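Local coordinates for tryptophan--tRNA ligase (Campylobacter jejuni subsp. jejuni, PDB 3TZL), which probably catalyses the ATP-dependent attachment of tryptophan to its cognate tRNA, working as a homodimer, at residues S13-Y21 with M193-F204. Residues are numbered along the deposited sequence; the frame is centred on the assembly and turned at random.
With NA (sodium ion), chain L; ADP (adenosine-5'-diphosphate), chain I; PO4 (phosphate ion), chain K.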
ATOM      1  N   SER B  13     -18.747   7.348  11.622  1.00 52.88           N
ATOM      2  CA  SER B  13     -18.567   6.556  12.834  1.00 54.34           C
ATOM      3  C   SER B  13     -19.817   6.642  13.700  1.00 54.80           C
ATOM      4  O   SER B  13     -20.499   7.673  13.720  1.00 56.47           O
ATOM      5  CB  SER B  13     -17.331   7.003  13.621  1.00 54.96           C
ATOM      6  OG  SER B  13     -17.448   8.349  14.043  1.00 60.12           O
ATOM      7  N   GLY B  14     -20.119   5.554  14.404  1.00 51.22           N
ATOM      8  CA  GLY B  14     -21.313   5.481  15.223  1.00 52.88           C
ATOM      9  C   GLY B  14     -22.591   5.657  14.418  1.00 53.65           C
ATOM     10  O   GLY B  14     -22.650   5.338  13.227  1.00 50.26           O
ATOM     11  N   ASP B  15     -23.623   6.180  15.067  1.00 54.06           N
ATOM     12  CA  ASP B  15     -24.897   6.391  14.394  1.00 53.44           C
ATOM     13  C   ASP B  15     -24.974   7.787  13.799  1.00 48.36           C
ATOM     14  O   ASP B  15     -24.537   8.760  14.418  1.00 46.33           O
ATOM     15  CB  ASP B  15     -26.035   6.153  15.377  1.00 59.93           C
ATOM     16  CG  ASP B  15     -25.963   4.780  16.002  1.00 63.95           C
ATOM     17  OD1 ASP B  15     -25.731   3.809  15.244  1.00 60.86           O
ATOM     18  OD2 ASP B  15     -26.105   4.675  17.242  1.00 64.96           O
ATOM     19  N   LEU B  16     -25.505   7.876  12.584  1.00 44.07           N
ATOM     20  CA  LEU B  16     -25.754   9.169  11.947  1.00 41.28           C
ATOM     21  C   LEU B  16     -26.898   9.934  12.631  1.00 39.43           C
ATOM     22  O   LEU B  16     -27.958   9.370  12.882  1.00 39.30           O
ATOM     23  CB  LEU B  16     -26.092   8.968  10.482  1.00 38.11           C
ATOM     24  CG  LEU B  16     -24.933   8.587   9.570  1.00 37.77           C
ATOM     25  CD1 LEU B  16     -25.477   8.299   8.203  1.00 37.31           C
ATOM     26  CD2 LEU B  16     -23.892   9.708   9.523  1.00 37.20           C
ATOM     27  N   HIS B  17     -26.672  11.210  12.933  1.00 40.00           N
ATOM     28  CA  HIS B  17     -27.698  12.029  13.575  1.00 44.33           C
ATOM     29  C   HIS B  17     -28.121  13.216  12.710  1.00 42.38           C
ATOM     30  O   HIS B  17     -27.496  13.509  11.696  1.00 39.24           O
ATOM     31  CB  HIS B  17     -27.263  12.476  14.981  1.00 46.63           C
ATOM     32  CG  HIS B  17     -25.939  13.174  15.026  1.00 46.93           C
ATOM     33  ND1 HIS B  17     -25.761  14.463  14.572  1.00 45.34           N
ATOM     34  CD2 HIS B  17     -24.735  12.768  15.499  1.00 46.49           C
ATOM     35  CE1 HIS B  17     -24.499  14.819  14.749  1.00 48.00           C
ATOM     36  NE2 HIS B  17     -23.857  13.808  15.308  1.00 47.77           N
ATOM     37  N   ILE B  18     -29.188  13.904  13.098  1.00 44.94           N
ATOM     38  CA  ILE B  18     -29.702  14.984  12.249  1.00 41.79           C
ATOM     39  C   ILE B  18     -28.713  16.140  12.083  1.00 44.58           C
ATOM     40  O   ILE B  18     -28.887  16.987  11.212  1.00 48.07           O
ATOM     41  CB  ILE B  18     -31.071  15.487  12.716  1.00 37.59           C
ATOM     42  CG1 ILE B  18     -30.996  16.030  14.143  1.00 35.11           C
ATOM     43  CG2 ILE B  18     -32.106  14.357  12.625  1.00 38.89           C
ATOM     44  CD1 ILE B  18     -32.301  16.763  14.580  1.00 39.60           C
ATOM     45  N   GLY B  19     -27.672  16.161  12.912  1.00 42.65           N
ATOM     46  CA  GLY B  19     -26.605  17.134  12.774  1.00 41.08           C
ATOM     47  C   GLY B  19     -25.714  16.829  11.575  1.00 43.08           C
ATOM     48  O   GLY B  19     -25.332  17.725  10.827  1.00 44.30           O
ATOM     49  N   ASN B  20     -25.375  15.556  11.396  1.00 41.56           N
ATOM     50  CA  ASN B  20     -24.664  15.126  10.196  1.00 42.30           C
ATOM     51  C   ASN B  20     -25.492  15.433   8.964  1.00 45.95           C
ATOM     52  O   ASN B  20     -24.965  15.853   7.940  1.00 46.72           O
ATOM     53  CB  ASN B  20     -24.365  13.625  10.250  1.00 38.77           C
ATOM     54  CG  ASN B  20     -23.541  13.243  11.456  1.00 46.15           C
ATOM     55  OD1 ASN B  20     -23.986  12.468  12.298  1.00 46.94           O
ATOM     56  ND2 ASN B  20     -22.328  13.789  11.550  1.00 45.01           N
ATOM     57  N   TYR B  21     -26.799  15.228   9.073  1.00 46.02           N
ATOM     58  CA  TYR B  21     -27.675  15.428   7.930  1.00 42.10           C
ATOM     59  C   TYR B  21     -27.779  16.882   7.517  1.00 46.23           C
ATOM     60  O   TYR B  21     -27.455  17.238   6.386  1.00 50.76           O
ATOM     61  CB  TYR B  21     -29.071  14.870   8.182  1.00 43.34           C
ATOM     62  CG  TYR B  21     -29.951  15.065   6.976  1.00 41.43           C
ATOM     63  CD1 TYR B  21     -29.673  14.401   5.792  1.00 41.13           C
ATOM     64  CD2 TYR B  21     -31.023  15.929   7.004  1.00 40.78           C
ATOM     65  CE1 TYR B  21     -30.437  14.578   4.672  1.00 43.29           C
ATOM     66  CE2 TYR B  21     -31.811  16.112   5.878  1.00 46.57           C
ATOM     67  CZ  TYR B  21     -31.505  15.429   4.714  1.00 45.28           C
ATOM     68  OH  TYR B  21     -32.263  15.588   3.582  1.00 45.71           O
HETATM   69  N   MSE B 193     -24.999  19.612  18.814  1.00 56.12           N
HETATM   70  CA  MSE B 193     -25.233  18.173  18.738  1.00 50.59           C
HETATM   71  C   MSE B 193     -23.964  17.463  18.295  1.00 52.06           C
HETATM   72  O   MSE B 193     -23.361  17.830  17.287  1.00 54.24           O
HETATM   73  CB  MSE B 193     -26.373  17.844  17.769  1.00 43.23           C
HETATM   74  CG  MSE B 193     -26.771  16.384  17.754  1.00 40.06           C
HETATM   75 SE   MSE B 193     -28.286  15.961  16.560  0.82 52.54          SE
HETATM   76  CE  MSE B 193     -29.695  16.969  17.485  1.00 39.73           C
ATOM     77  N   SER B 194     -23.564  16.457  19.063  1.00 52.47           N
ATOM     78  CA  SER B 194     -22.429  15.612  18.698  1.00 58.28           C
ATOM     79  C   SER B 194     -22.478  14.304  19.482  1.00 59.31           C
ATOM     80  O   SER B 194     -23.087  14.237  20.554  1.00 60.96           O
ATOM     81  CB  SER B 194     -21.098  16.317  18.956  1.00 59.89           C
ATOM     82  OG  SER B 194     -20.703  16.158  20.303  1.00 63.51           O
ATOM     83  N   LYS B 195     -21.837  13.271  18.940  1.00 58.13           N
ATOM     84  CA  LYS B 195     -21.831  11.951  19.571  1.00 60.31           C
ATOM     85  C   LYS B 195     -21.101  11.970  20.911  1.00 62.94           C
ATOM     86  O   LYS B 195     -21.502  11.279  21.851  1.00 62.79           O
ATOM     87  CB  LYS B 195     -21.203  10.899  18.641  1.00 59.76           C
ATOM     88  CG  LYS B 195     -21.951  10.699  17.332  1.00 56.51           C
ATOM     89  CD  LYS B 195     -21.478   9.459  16.607  1.00 59.13           C
ATOM     90  CE  LYS B 195     -20.075   9.637  16.060  1.00 57.15           C
ATOM     91  NZ  LYS B 195     -20.080  10.604  14.938  1.00 53.60           N
ATOM     92  N   SER B 196     -20.036  12.766  20.990  1.00 67.65           N
ATOM     93  CA  SER B 196     -19.218  12.861  22.200  1.00 76.35           C
ATOM     94  C   SER B 196     -20.065  13.303  23.395  1.00 80.44           C
ATOM     95  O   SER B 196     -19.848  12.864  24.531  1.00 80.39           O
ATOM     96  CB  SER B 196     -18.070  13.850  21.979  1.00 80.48           C
ATOM     97  OG  SER B 196     -17.587  13.782  20.642  1.00 83.43           O
ATOM     98  N   TYR B 197     -21.043  14.162  23.112  1.00 79.39           N
ATOM     99  CA  TYR B 197     -21.907  14.741  24.135  1.00 78.87           C
ATOM    100  C   TYR B 197     -23.092  13.856  24.498  1.00 70.96           C
ATOM    101  O   TYR B 197     -23.739  14.081  25.521  1.00 71.98           O
ATOM    102  CB  TYR B 197     -22.433  16.093  23.660  1.00 83.79           C
ATOM    103  CG  TYR B 197     -21.401  17.196  23.644  1.00 91.04           C
ATOM    104  CD1 TYR B 197     -20.375  17.232  24.580  1.00 96.57           C
ATOM    105  CD2 TYR B 197     -21.461  18.210  22.698  1.00 93.88           C
ATOM    106  CE1 TYR B 197     -19.434  18.248  24.572  1.00 99.70           C
ATOM    107  CE2 TYR B 197     -20.525  19.229  22.678  1.00 98.01           C
ATOM    108  CZ  TYR B 197     -19.514  19.243  23.617  1.00100.58           C
ATOM    109  OH  TYR B 197     -18.583  20.257  23.599  1.00102.52           O
ATOM    110  N   GLN B 198     -23.377  12.866  23.655  1.00 65.25           N
ATOM    111  CA  GLN B 198     -24.557  12.015  23.810  1.00 62.29           C
ATOM    112  C   GLN B 198     -25.831  12.858  23.853  1.00 58.56           C
ATOM    113  O   GLN B 198     -26.742  12.619  24.658  1.00 52.73           O
ATOM    114  CB  GLN B 198     -24.439  11.133  25.058  1.00 69.91           C
ATOM    115  CG  GLN B 198     -23.158  10.302  25.117  1.00 75.05           C
ATOM    116  CD  GLN B 198     -22.960   9.640  26.470  1.00 81.82           C
ATOM    117  OE1 GLN B 198     -22.662  10.305  27.463  1.00 86.97           O
ATOM    118  NE2 GLN B 198     -23.139   8.326  26.517  1.00 81.52           N
ATOM    119  N   ASN B 199     -25.883  13.855  22.981  1.00 54.57           N
ATOM    120  CA  ASN B 199     -27.022  14.748  22.924  1.00 52.00           C
ATOM    121  C   ASN B 199     -27.704  14.684  21.557  1.00 51.34           C
ATOM    122  O   ASN B 199     -28.303  15.664  21.109  1.00 49.53           O
ATOM    123  CB  ASN B 199     -26.578  16.181  23.245  1.00 51.26           C
ATOM    124  CG  ASN B 199     -25.626  16.750  22.206  1.00 52.19           C
ATOM    125  OD1 ASN B 199     -25.212  16.063  21.264  1.00 51.16           O
ATOM    126  ND2 ASN B 199     -25.283  18.023  22.365  1.00 52.22           N
ATOM    127  N   THR B 200     -27.595  13.533  20.893  1.00 47.49           N
ATOM    128  CA  THR B 200     -27.980  13.437  19.489  1.00 46.55           C
ATOM    129  C   THR B 200     -29.441  13.045  19.268  1.00 43.83           C
ATOM    130  O   THR B 200     -30.108  12.543  20.152  1.00 43.09           O
ATOM    131  CB  THR B 200     -27.061  12.452  18.705  1.00 49.00           C
ATOM    132  OG1 THR B 200     -27.279  11.111  19.156  1.00 47.06           O
ATOM    133  CG2 THR B 200     -25.602  12.803  18.915  1.00 52.49           C
ATOM    134  N   ILE B 201     -29.925  13.304  18.063  1.00 45.74           N
ATOM    135  CA  ILE B 201     -31.162  12.714  17.578  1.00 40.62           C
ATOM    136  C   ILE B 201     -30.803  11.951  16.309  1.00 38.23           C
ATOM    137  O   ILE B 201     -30.389  12.546  15.310  1.00 36.11           O
ATOM    138  CB  ILE B 201     -32.221  13.771  17.297  1.00 37.90           C
ATOM    139  CG1 ILE B 201     -32.742  14.345  18.610  1.00 33.95           C
ATOM    140  CG2 ILE B 201     -33.385  13.175  16.511  1.00 37.02           C
ATOM    141  CD1 ILE B 201     -33.611  15.559  18.425  1.00 34.90           C
ATOM    142  N   ASP B 202     -30.931  10.628  16.377  1.00 40.57           N
ATOM    143  CA  ASP B 202     -30.470   9.742  15.312  1.00 43.50           C
ATOM    144  C   ASP B 202     -31.511   9.565  14.206  1.00 47.48           C
ATOM    145  O   ASP B 202     -32.721   9.699  14.431  1.00 49.66           O
ATOM    146  CB  ASP B 202     -30.045   8.381  15.886  1.00 42.13           C
ATOM    147  CG  ASP B 202     -28.951   8.509  16.943  1.00 47.28           C
ATOM    148  OD1 ASP B 202     -28.135   9.445  16.860  1.00 45.16           O
ATOM    149  OD2 ASP B 202     -28.914   7.674  17.870  1.00 52.79           O
ATOM    150  N   ILE B 203     -31.016   9.267  13.010  1.00 44.20           N
ATOM    151  CA  ILE B 203     -31.838   9.187  11.812  1.00 40.22           C
ATOM    152  C   ILE B 203     -32.404   7.797  11.615  1.00 37.08           C
ATOM    153  O   ILE B 203     -33.553   7.639  11.218  1.00 36.37           O
ATOM    154  CB  ILE B 203     -31.000   9.519  10.574  1.00 38.63           C
ATOM    155  CG1 ILE B 203     -30.544  10.976  10.634  1.00 38.94           C
ATOM    156  CG2 ILE B 203     -31.784   9.243   9.306  1.00 34.73           C
ATOM    157  CD1 ILE B 203     -29.651  11.375   9.485  1.00 40.39           C
ATOM    158  N   PHE B 204     -31.583   6.789  11.888  1.00 35.15           N
ATOM    159  CA  PHE B 204     -31.935   5.417  11.585  1.00 39.59           C
ATOM    160  C   PHE B 204     -32.132   4.574  12.842  1.00 46.06           C
ATOM    161  O   PHE B 204     -31.677   3.443  12.917  1.00 49.85           O
ATOM    162  CB  PHE B 204     -30.878   4.795  10.663  1.00 40.07           C
ATOM    163  CG  PHE B 204     -30.757   5.499   9.341  1.00 38.59           C
ATOM    164  CD1 PHE B 204     -31.773   5.412   8.402  1.00 37.25           C
ATOM    165  CD2 PHE B 204     -29.641   6.260   9.043  1.00 36.47           C
ATOM    166  CE1 PHE B 204     -31.672   6.065   7.189  1.00 34.01           C
ATOM    167  CE2 PHE B 204     -29.544   6.928   7.836  1.00 33.22           C
ATOM    168  CZ  PHE B 204     -30.564   6.823   6.908  1.00 30.85           C
TER
HETATM  169 NA    NA L 333     -17.890  14.168  18.422  1.00 70.95          NA
HETATM  170  PB  ADP I 330     -19.676  14.177  16.096  1.00 84.42           P
HETATM  171  O1B ADP I 330     -21.066  13.839  16.559  1.00 81.06           O
HETATM  172  O2B ADP I 330     -18.765  12.980  15.982  1.00 88.92           O
HETATM  173  O3B ADP I 330     -19.024  15.364  16.778  1.00 90.92           O
HETATM  174  PA  ADP I 330     -19.094  14.080  13.331  1.00 93.32           P
HETATM  175  O1A ADP I 330     -19.773  12.816  12.866  1.00 88.07           O
HETATM  176  O2A ADP I 330     -17.619  14.037  13.672  1.00 97.66           O
HETATM  177  O3A ADP I 330     -19.950  14.646  14.586  1.00 51.90           O
HETATM  178  O5' ADP I 330     -19.323  15.218  12.208  1.00 73.26           O
HETATM  179  C5' ADP I 330     -19.234  14.910  10.816  1.00 71.51           C
HETATM  180  C4' ADP I 330     -19.745  16.089   9.993  1.00 69.94           C
HETATM  181  O4' ADP I 330     -21.108  16.382  10.311  1.00 69.03           O
HETATM  182  C3' ADP I 330     -18.935  17.343  10.265  1.00 71.48           C
HETATM  183  O3' ADP I 330     -18.115  17.621   9.127  1.00 73.07           O
HETATM  184  C2' ADP I 330     -19.944  18.455  10.480  1.00 70.28           C
HETATM  185  O2' ADP I 330     -19.939  19.357   9.368  1.00 71.53           O
HETATM  186  C1' ADP I 330     -21.302  17.783  10.536  1.00 66.80           C
HETATM  187  N9  ADP I 330     -21.934  18.000  11.866  1.00 61.80           N
HETATM  188  C8  ADP I 330     -21.836  17.185  12.940  1.00 60.17           C
HETATM  189  N7  ADP I 330     -22.539  17.663  14.000  1.00 59.00           N
HETATM  190  C5  ADP I 330     -23.110  18.813  13.600  1.00 59.14           C
HETATM  191  C6  ADP I 330     -23.989  19.830  14.222  1.00 61.60           C
HETATM  192  N6  ADP I 330     -24.395  19.695  15.510  1.00 61.36           N
HETATM  193  N1  ADP I 330     -24.362  20.885  13.461  1.00 63.76           N
HETATM  194  C2  ADP I 330     -23.953  21.022  12.182  1.00 62.78           C
HETATM  195  N3  ADP I 330     -23.155  20.139  11.551  1.00 57.65           N
HETATM  196  C4  ADP I 330     -22.711  19.034  12.198  1.00 59.01           C
HETATM  197  P   PO4 K 332     -18.078   2.519  15.243  1.00 98.22           P
HETATM  198  O1  PO4 K 332     -17.385   1.196  15.470  1.00101.68           O
HETATM  199  O2  PO4 K 332     -19.505   2.235  14.825  1.00 98.09           O
HETATM  200  O3  PO4 K 332     -18.066   3.314  16.530  1.00 96.88           O
HETATM  201  O4  PO4 K 332     -17.344   3.296  14.172  1.00 93.66           O
HETATM  202  O   HOH W   1     -22.525  10.380  13.419  1.00 49.24           O
HETATM  203  O   HOH W   2     -28.891   6.790  12.649  1.00 45.40           O
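His-17 lies with its imidazole between Met-193, a selenomethionine in this crystal, and Asn-20. CG of Met-193 rests over one ring face, 4.2 Å from the centroid, in a CH-pi contact, while Asn-20 OD1 sits over the opposite face. With chi1 at 54°, CG of His-17 is wedged between its own backbone N and carbonyl carbon; the ring thus folds back over the start of helix 18-30, where ND1 takes a weak bond from Gly-19 N. His-17 N in turn donates a nearly straight bond to Asn-20 OD1, on a lone pair in the carbonyl plane, which completes a capping box. The ring's two nitrogens let histidine do both jobs: while ND1 accepts in the cap, NE2 donates to O1B of the ADP beta-phosphate (3.1 Å).

Lys-195 N reaches that same O1B. Its side chain, bent at chi3 (-70°) and chi4 (-70°), runs past Gly-14, which has a positive phi and, lacking a side chain, leaves the path of the Lys-195 methylenes clear. NZ thereby comes to ADP O2B at 2.9 Å, suiting a long cation to a phosphate pocket.

Away from the nucleotide, a single bridge pairs His-17 with Asp-202: Ile-18 N donates to Ile-201 O (2.9 Å) and Ile-203 N to Leu-16 O (3.1 Å). Apolar groups pack alongside the bridge, CG1 of Ile-18 against SE of Met-193 and CD1 of Ile-203 against CB of Tyr-21. Asp-202 OD1 accepts from Thr-200 OG1, and its OD2 is bound by Gln-213.

This joins the HIGH and KMSKS signature regions around the nucleotide phosphates, the hallmark of a class I aminoacyl-tRNA synthetase active site.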